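Local coordinates for protein acetone carboxylase alpha subunit (Xanthobacter autotrophicus Py2, PDB 5M45) that is the hydantoinase B/oxoprolinase-family alpha subunit of acetone carboxylase, which binds manganese and assembles with beta and gamma subunits, at residues A[455-460]-A[520-524]; A[702-708]-A[736-742]. All coordinates share one frame. Numbering follows the deposited sequence.

In the fold
The two contacts are separate: their centres lie 45 Å apart and their nearest atoms about 33 Å. They follow in series along the chain, contact 1 closing before contact 2 opens, and share no helix, strand or sheet. Contact 1, about 16 Å from the chain centre, is buried, belongs to the hydantoinase B/oxoprolinase part of the chain, and ties the loop after strand 450-454 to strand 520-526 of an antiparallel sheet. Contact 2, about 36 Å from that centre, is partly buried and joins the end of helix 694-706 to the loop after helix 726-735. Contact 1 touches the beta subunit and contact 2 the gamma subunit, so each lies where the alpha subunit meets a different partner.

Contact 1: A[455-460]-A[520-524]; sequences SFECAA and FESLR
The loop that follows strand 450-454, with the 3-10 segment 457-459, faces the extended strand 520-524. CA atoms are 8.9 Å apart for E457 and E521 and 8.3 Å for A460 and F520, too far for backbone pairing, so each link uses a side chain of at least one segment. At S455 (chi1 t), OG accepts from E457 N at 3.1 Å, an ST turn, and a water links S455 OG (2.7 Å) to R524 NH2 (2.9 Å). E457 (chi1 m, chi2 t) reaches across: its OE1 receives S522 OG at 2.6 Å and R524 NH2 at 3.1 Å, the latter a salt bridge, and lies near the guanidinium plane. The chain then turns through A459 N to F456 O, 3.0 Å, and A460 N to E457 O, 3.1 Å. A460 CB packs 4.0 Å from CE1 of F520 (chi1 p), whose ring edge meets A460 O and E457 O, 3.3 and 3.4 Å from that CE1. S522 OG also accepts R524 NE at 2.9 Å. R502 makes a salt bridge to E457 OE2, E495 one to R524 NH1, and N620 hydrogen-bonds E457 OE1. The chemistry implies a loop tied to a five-stranded antiparallel sheet by a buried, charge-matched Glu-Arg salt bridge.

Contact 2: A[702-708]-A[736-742]; sequences REKILAK and WDLPDSW. Unlike the reference sequence in segment 736-742: D737 (reference Ser).
The last turn of helix 694-706 lies against an irregular loop, burying 501 Å² in total, with CA atoms 6.2 Å apart for R702 and W736 and 7.0 Å for L706 and W742. Both segments contain a Schellman motif: K708 (phi/psi 58/36) and D737 (52/50) take positive phi as their chains leave a helix. Beyond D737 the loop runs extended through L738, then folds back in a type I turn, P739 to W742, closed by W742 N to P739 O at 3.1 Å.

I705 (chi1 m, chi2 t) is the bump between two indoles. Its CD1 sits 3.4 Å from the centroid of the W736 five-membered ring, 6° off the normal, a CH-pi contact over the face; its CG2 lies 3.6 Å from W742 CZ2 and 4.1 Å from L738 CD1. L706 CD2 fits a second hollow, 3.9 Å from both L738 CD2 and P739 CD and 4.1 Å from W742 CD1. Polar bonds flank this packing. R702, extended through chi1 to chi3 (all t), sends NE to W736 O and NH2 to D737 O, each 2.8 Å, joining the two carbonyls where the chain leaves helix 726-735. W742 (chi1 t) gives NE1 to I705 O at 3.0 Å, while K708 NZ hydrogen-bonds T743 O.

This is plain packing of a Schellman-closed helix C-terminus against the loop leaving a later helix, in the helical region late in the chain. F732 of helix 726-735 touches I705, L738 and W742 and meets W736 edge-to-face; W697 and M698 of helix 694-706 also contact W736, and the gamma subunit packs on I705 and W736.

Contact 1: A[455-460]-A[520-524]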
loop_
_atom_site.group_PDB
_atom_site.type_symbol
_atom_site.label_atom_id
_atom_site.label_comp_id
_atom_site.label_asym_id
_atom_site.label_seq_id
_atom_site.Cartn_x
_atom_site.Cartn_y
_atom_site.Cartn_z
ATOM N N SER A 455 -21.168 -3.268 -7.257
ATOM C CA SER A 455 -22.340 -2.838 -8.004
ATOM C C SER A 455 -22.776 -1.425 -7.618
ATOM O O SER A 455 -22.922 -1.110 -6.390
ATOM C CB SER A 455 -23.538 -3.771 -7.760
ATOM O OG SER A 455 -24.668 -3.280 -8.443
ATOM N N PHE A 456 -23.044 -0.607 -8.644
ATOM C CA PHE A 456 -23.627 0.739 -8.464
ATOM C C PHE A 456 -25.168 0.766 -8.690
ATOM O O PHE A 456 -25.743 1.819 -8.988
ATOM C CB PHE A 456 -22.869 1.796 -9.308
ATOM C CG PHE A 456 -21.764 2.505 -8.540
ATOM C CD1 PHE A 456 -20.588 1.849 -8.217
ATOM C CD2 PHE A 456 -21.895 3.852 -8.162
ATOM C CE1 PHE A 456 -19.585 2.488 -7.511
ATOM C CE2 PHE A 456 -20.916 4.476 -7.455
ATOM C CZ PHE A 456 -19.741 3.817 -7.137
ATOM N N GLU A 457 -25.839 -0.359 -8.426
ATOM C CA GLU A 457 -27.305 -0.375 -8.341
ATOM C C GLU A 457 -27.768 0.610 -7.247
ATOM O O GLU A 457 -28.824 1.186 -7.421
ATOM C CB GLU A 457 -27.874 -1.800 -8.091
ATOM C CG GLU A 457 -27.901 -2.643 -9.365
ATOM C CD GLU A 457 -28.649 -3.963 -9.252
ATOM O OE1 GLU A 457 -28.700 -4.601 -8.169
ATOM O OE2 GLU A 457 -29.208 -4.368 -10.311
ATOM N N CYS A 458 -26.966 0.843 -6.186
ATOM C CA CYS A 458 -27.349 1.778 -5.128
ATOM C C CYS A 458 -26.957 3.249 -5.423
ATOM O O CYS A 458 -26.881 4.089 -4.495
ATOM C CB CYS A 458 -26.874 1.328 -3.737
ATOM S SG CYS A 458 -25.094 0.947 -3.658
ATOM N N ALA A 459 -26.749 3.554 -6.708
ATOM C CA ALA A 459 -26.949 4.879 -7.248
ATOM C C ALA A 459 -28.417 5.251 -7.398
ATOM O O ALA A 459 -28.714 6.441 -7.639
ATOM C CB ALA A 459 -26.224 5.039 -8.617
ATOM N N ALA A 460 -29.326 4.264 -7.281
ATOM C CA ALA A 460 -30.750 4.420 -7.607
ATOM C C ALA A 460 -31.616 3.988 -6.424
ATOM O O ALA A 460 -32.246 2.934 -6.442
ATOM C CB ALA A 460 -31.069 3.607 -8.855
ATOM N N PHE A 520 -35.356 -0.778 -4.649
ATOM C CA PHE A 520 -35.564 -1.950 -5.524
ATOM C C PHE A 520 -34.617 -3.058 -5.087
ATOM O O PHE A 520 -33.829 -2.861 -4.179
ATOM C CB PHE A 520 -35.450 -1.616 -7.038
ATOM C CG PHE A 520 -34.037 -1.417 -7.561
ATOM C CD1 PHE A 520 -33.293 -0.291 -7.225
ATOM C CD2 PHE A 520 -33.471 -2.347 -8.447
ATOM C CE1 PHE A 520 -31.986 -0.108 -7.733
ATOM C CE2 PHE A 520 -32.192 -2.160 -8.968
ATOM C CZ PHE A 520 -31.441 -1.047 -8.598
ATOM N N GLU A 521 -34.760 -4.231 -5.688
ATOM C CA GLU A 521 -33.961 -5.389 -5.333
ATOM C C GLU A 521 -33.651 -6.210 -6.570
ATOM O O GLU A 521 -34.417 -6.209 -7.546
ATOM C CB GLU A 521 -34.653 -6.262 -4.274
ATOM C CG GLU A 521 -35.980 -6.824 -4.724
ATOM C CD GLU A 521 -36.842 -7.385 -3.600
ATOM O OE1 GLU A 521 -38.116 -7.293 -3.677
ATOM O OE2 GLU A 521 -36.270 -7.944 -2.630
ATOM N N SER A 522 -32.510 -6.897 -6.520
ATOM C CA SER A 522 -32.138 -7.859 -7.558
ATOM C C SER A 522 -31.657 -9.164 -6.910
ATOM O O SER A 522 -30.927 -9.122 -5.919
ATOM C CB SER A 522 -31.048 -7.279 -8.490
ATOM O OG SER A 522 -29.827 -6.934 -7.820
ATOM N N LEU A 523 -32.079 -10.316 -7.474
ATOM C CA LEU A 523 -31.586 -11.613 -7.046
ATOM C C LEU A 523 -30.517 -12.038 -8.039
ATOM O O LEU A 523 -30.791 -12.121 -9.249
ATOM C CB LEU A 523 -32.708 -12.676 -7.037
ATOM C CG LEU A 523 -32.334 -14.094 -6.579
ATOM C CD1 LEU A 523 -31.729 -14.075 -5.211
ATOM C CD2 LEU A 523 -33.511 -15.059 -6.588
ATOM N N ARG A 524 -29.328 -12.336 -7.518
ATOM C CA ARG A 524 -28.189 -12.827 -8.318
ATOM C C ARG A 524 -27.890 -14.309 -8.054
ATOM O O ARG A 524 -27.968 -14.771 -6.903
ATOM C CB ARG A 524 -26.925 -12.038 -8.026
ATOM C CG ARG A 524 -27.105 -10.517 -7.901
ATOM C CD ARG A 524 -27.821 -9.857 -9.070
ATOM N NE ARG A 524 -27.593 -8.428 -8.952
ATOM C CZ ARG A 524 -26.520 -7.761 -9.394
ATOM N NH1 ARG A 524 -25.564 -8.351 -10.079
ATOM N NH2 ARG A 524 -26.410 -6.460 -9.129
HETATM O O HOH W 1 -24.525 -4.874 -10.612
#

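Contact 2: A[702-708]-A[736-742]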
loop_
_atom_site.group_PDB
_atom_site.type_symbol
_atom_site.label_atom_id
_atom_site.label_comp_id
_atom_site.label_asym_id
_atom_site.label_seq_id
_atom_site.Cartn_x
_atom_site.Cartn_y
_atom_site.Cartn_z
ATOM N N ARG A 702 -35.766 8.083 32.461
ATOM C CA ARG A 702 -34.802 8.594 33.430
ATOM C C ARG A 702 -34.322 7.517 34.457
ATOM O O ARG A 702 -33.110 7.460 34.770
ATOM C CB ARG A 702 -35.380 9.812 34.172
ATOM C CG ARG A 702 -34.446 10.443 35.219
ATOM C CD ARG A 702 -35.074 11.667 35.844
ATOM N NE ARG A 702 -34.164 12.276 36.806
ATOM C CZ ARG A 702 -34.078 11.939 38.095
ATOM N NH1 ARG A 702 -34.836 10.991 38.653
ATOM N NH2 ARG A 702 -33.206 12.571 38.857
ATOM N N GLU A 703 -35.251 6.684 34.948
ATOM C CA GLU A 703 -34.906 5.579 35.825
ATOM C C GLU A 703 -33.923 4.594 35.173
ATOM O O GLU A 703 -32.963 4.142 35.816
ATOM C CB GLU A 703 -36.159 4.817 36.341
ATOM C CG GLU A 703 -35.766 3.567 37.150
ATOM C CD GLU A 703 -36.943 2.734 37.683
ATOM O OE1 GLU A 703 -38.141 2.945 37.259
ATOM O OE2 GLU A 703 -36.646 1.849 38.556
ATOM N N LYS A 704 -34.160 4.271 33.901
ATOM C CA LYS A 704 -33.238 3.406 33.173
ATOM C C LYS A 704 -31.855 4.031 32.985
ATOM O O LYS A 704 -30.848 3.319 33.095
ATOM C CB LYS A 704 -33.816 3.043 31.809
ATOM C CG LYS A 704 -35.051 2.190 31.959
ATOM C CD LYS A 704 -35.590 1.735 30.629
ATOM C CE LYS A 704 -36.874 0.999 30.882
ATOM N NZ LYS A 704 -37.568 0.830 29.602
ATOM N N ILE A 705 -31.805 5.328 32.703
ATOM C CA ILE A 705 -30.520 6.030 32.550
ATOM C C ILE A 705 -29.739 5.975 33.880
ATOM O O ILE A 705 -28.538 5.625 33.900
ATOM C CB ILE A 705 -30.708 7.500 32.120
ATOM C CG1 ILE A 705 -31.330 7.567 30.711
ATOM C CG2 ILE A 705 -29.367 8.254 32.171
ATOM C CD1 ILE A 705 -31.914 8.923 30.328
ATOM N N LEU A 706 -30.419 6.294 34.986
ATOM C CA LEU A 706 -29.777 6.219 36.308
ATOM C C LEU A 706 -29.242 4.809 36.611
ATOM O O LEU A 706 -28.163 4.668 37.170
ATOM C CB LEU A 706 -30.738 6.684 37.402
ATOM C CG LEU A 706 -31.069 8.178 37.453
ATOM C CD1 LEU A 706 -32.261 8.384 38.372
ATOM C CD2 LEU A 706 -29.874 8.963 37.952
ATOM N N ALA A 707 -29.983 3.767 36.219
ATOM C CA ALA A 707 -29.553 2.379 36.417
ATOM C C ALA A 707 -28.564 1.844 35.346
ATOM O O ALA A 707 -28.142 0.695 35.417
ATOM C CB ALA A 707 -30.779 1.468 36.495
ATOM N N LYS A 708 -28.204 2.657 34.364
ATOM C CA LYS A 708 -27.352 2.223 33.235
ATOM C C LYS A 708 -27.912 1.042 32.416
ATOM O O LYS A 708 -27.191 0.209 31.908
ATOM C CB LYS A 708 -25.912 2.039 33.710
ATOM C CG LYS A 708 -25.357 3.412 34.113
ATOM C CD LYS A 708 -24.028 3.341 34.769
ATOM C CE LYS A 708 -23.769 4.686 35.435
ATOM N NZ LYS A 708 -22.577 4.563 36.263
ATOM N N TRP A 736 -32.352 15.448 31.502
ATOM C CA TRP A 736 -32.769 14.295 32.321
ATOM C C TRP A 736 -32.667 14.505 33.845
ATOM O O TRP A 736 -32.906 13.565 34.631
ATOM C CB TRP A 736 -31.977 13.052 31.898
ATOM C CG TRP A 736 -32.323 12.531 30.525
ATOM C CD1 TRP A 736 -31.505 12.470 29.438
ATOM C CD2 TRP A 736 -33.585 11.985 30.110
ATOM N NE1 TRP A 736 -32.168 11.932 28.379
ATOM C CE2 TRP A 736 -33.453 11.615 28.760
ATOM C CE3 TRP A 736 -34.813 11.781 30.754
ATOM C CZ2 TRP A 736 -34.513 11.039 28.022
ATOM C CZ3 TRP A 736 -35.865 11.197 30.017
ATOM C CH2 TRP A 736 -35.705 10.848 28.674
ATOM N N ASP A 737 -32.319 15.723 34.259
ATOM C CA ASP A 737 -32.217 16.102 35.693
ATOM C C ASP A 737 -31.333 15.118 36.468
ATOM O O ASP A 737 -31.735 14.573 37.499
ATOM C CB ASP A 737 -33.625 16.227 36.262
ATOM C CG ASP A 737 -33.662 16.774 37.685
ATOM O OD1 ASP A 737 -32.846 17.652 38.030
ATOM O OD2 ASP A 737 -34.553 16.329 38.483
ATOM N N LEU A 738 -30.144 14.843 35.943
ATOM C CA LEU A 738 -29.241 13.839 36.547
ATOM C C LEU A 738 -28.355 14.490 37.614
ATOM O O LEU A 738 -27.872 15.583 37.415
ATOM C CB LEU A 738 -28.368 13.151 35.495
ATOM C CG LEU A 738 -29.173 12.482 34.357
ATOM C CD1 LEU A 738 -28.260 12.005 33.244
ATOM C CD2 LEU A 738 -30.021 11.325 34.876
ATOM N N PRO A 739 -28.135 13.800 38.748
ATOM C CA PRO A 739 -27.236 14.324 39.751
ATOM C C PRO A 739 -25.753 14.235 39.306
ATOM O O PRO A 739 -25.398 13.397 38.465
ATOM C CB PRO A 739 -27.481 13.389 40.931
ATOM C CG PRO A 739 -27.783 12.079 40.297
ATOM C CD PRO A 739 -28.588 12.441 39.091
ATOM N N ASP A 740 -24.915 15.087 39.889
ATOM C CA ASP A 740 -23.473 15.044 39.643
ATOM C C ASP A 740 -22.783 13.732 40.029
ATOM O O ASP A 740 -21.746 13.403 39.449
ATOM C CB ASP A 740 -22.750 16.242 40.302
ATOM C CG ASP A 740 -23.096 17.579 39.643
ATOM O OD1 ASP A 740 -23.626 17.592 38.515
ATOM O OD2 ASP A 740 -22.855 18.628 40.270
ATOM N N SER A 741 -23.364 12.980 40.958
ATOM C CA SER A 741 -22.854 11.652 41.332
ATOM C C SER A 741 -23.024 10.559 40.233
ATOM O O SER A 741 -22.362 9.534 40.292
ATOM C CB SER A 741 -23.540 11.195 42.607
ATOM O OG SER A 741 -24.942 11.165 42.390
ATOM N N TRP A 742 -23.917 10.770 39.264
ATOM C CA TRP A 742 -24.039 9.879 38.098
ATOM C C TRP A 742 -22.928 10.208 37.085
ATOM O O TRP A 742 -22.770 11.360 36.723
ATOM C CB TRP A 742 -25.426 10.049 37.430
ATOM C CG TRP A 742 -25.714 9.154 36.234
ATOM C CD1 TRP A 742 -26.288 7.934 36.254
ATOM C CD2 TRP A 742 -25.440 9.443 34.854
ATOM N NE1 TRP A 742 -26.395 7.429 34.982
ATOM C CE2 TRP A 742 -25.878 8.336 34.098
ATOM C CE3 TRP A 742 -24.857 10.529 34.178
ATOM C CZ2 TRP A 742 -25.769 8.292 32.705
ATOM C CZ3 TRP A 742 -24.741 10.475 32.791
ATOM C CH2 TRP A 742 -25.217 9.371 32.083
#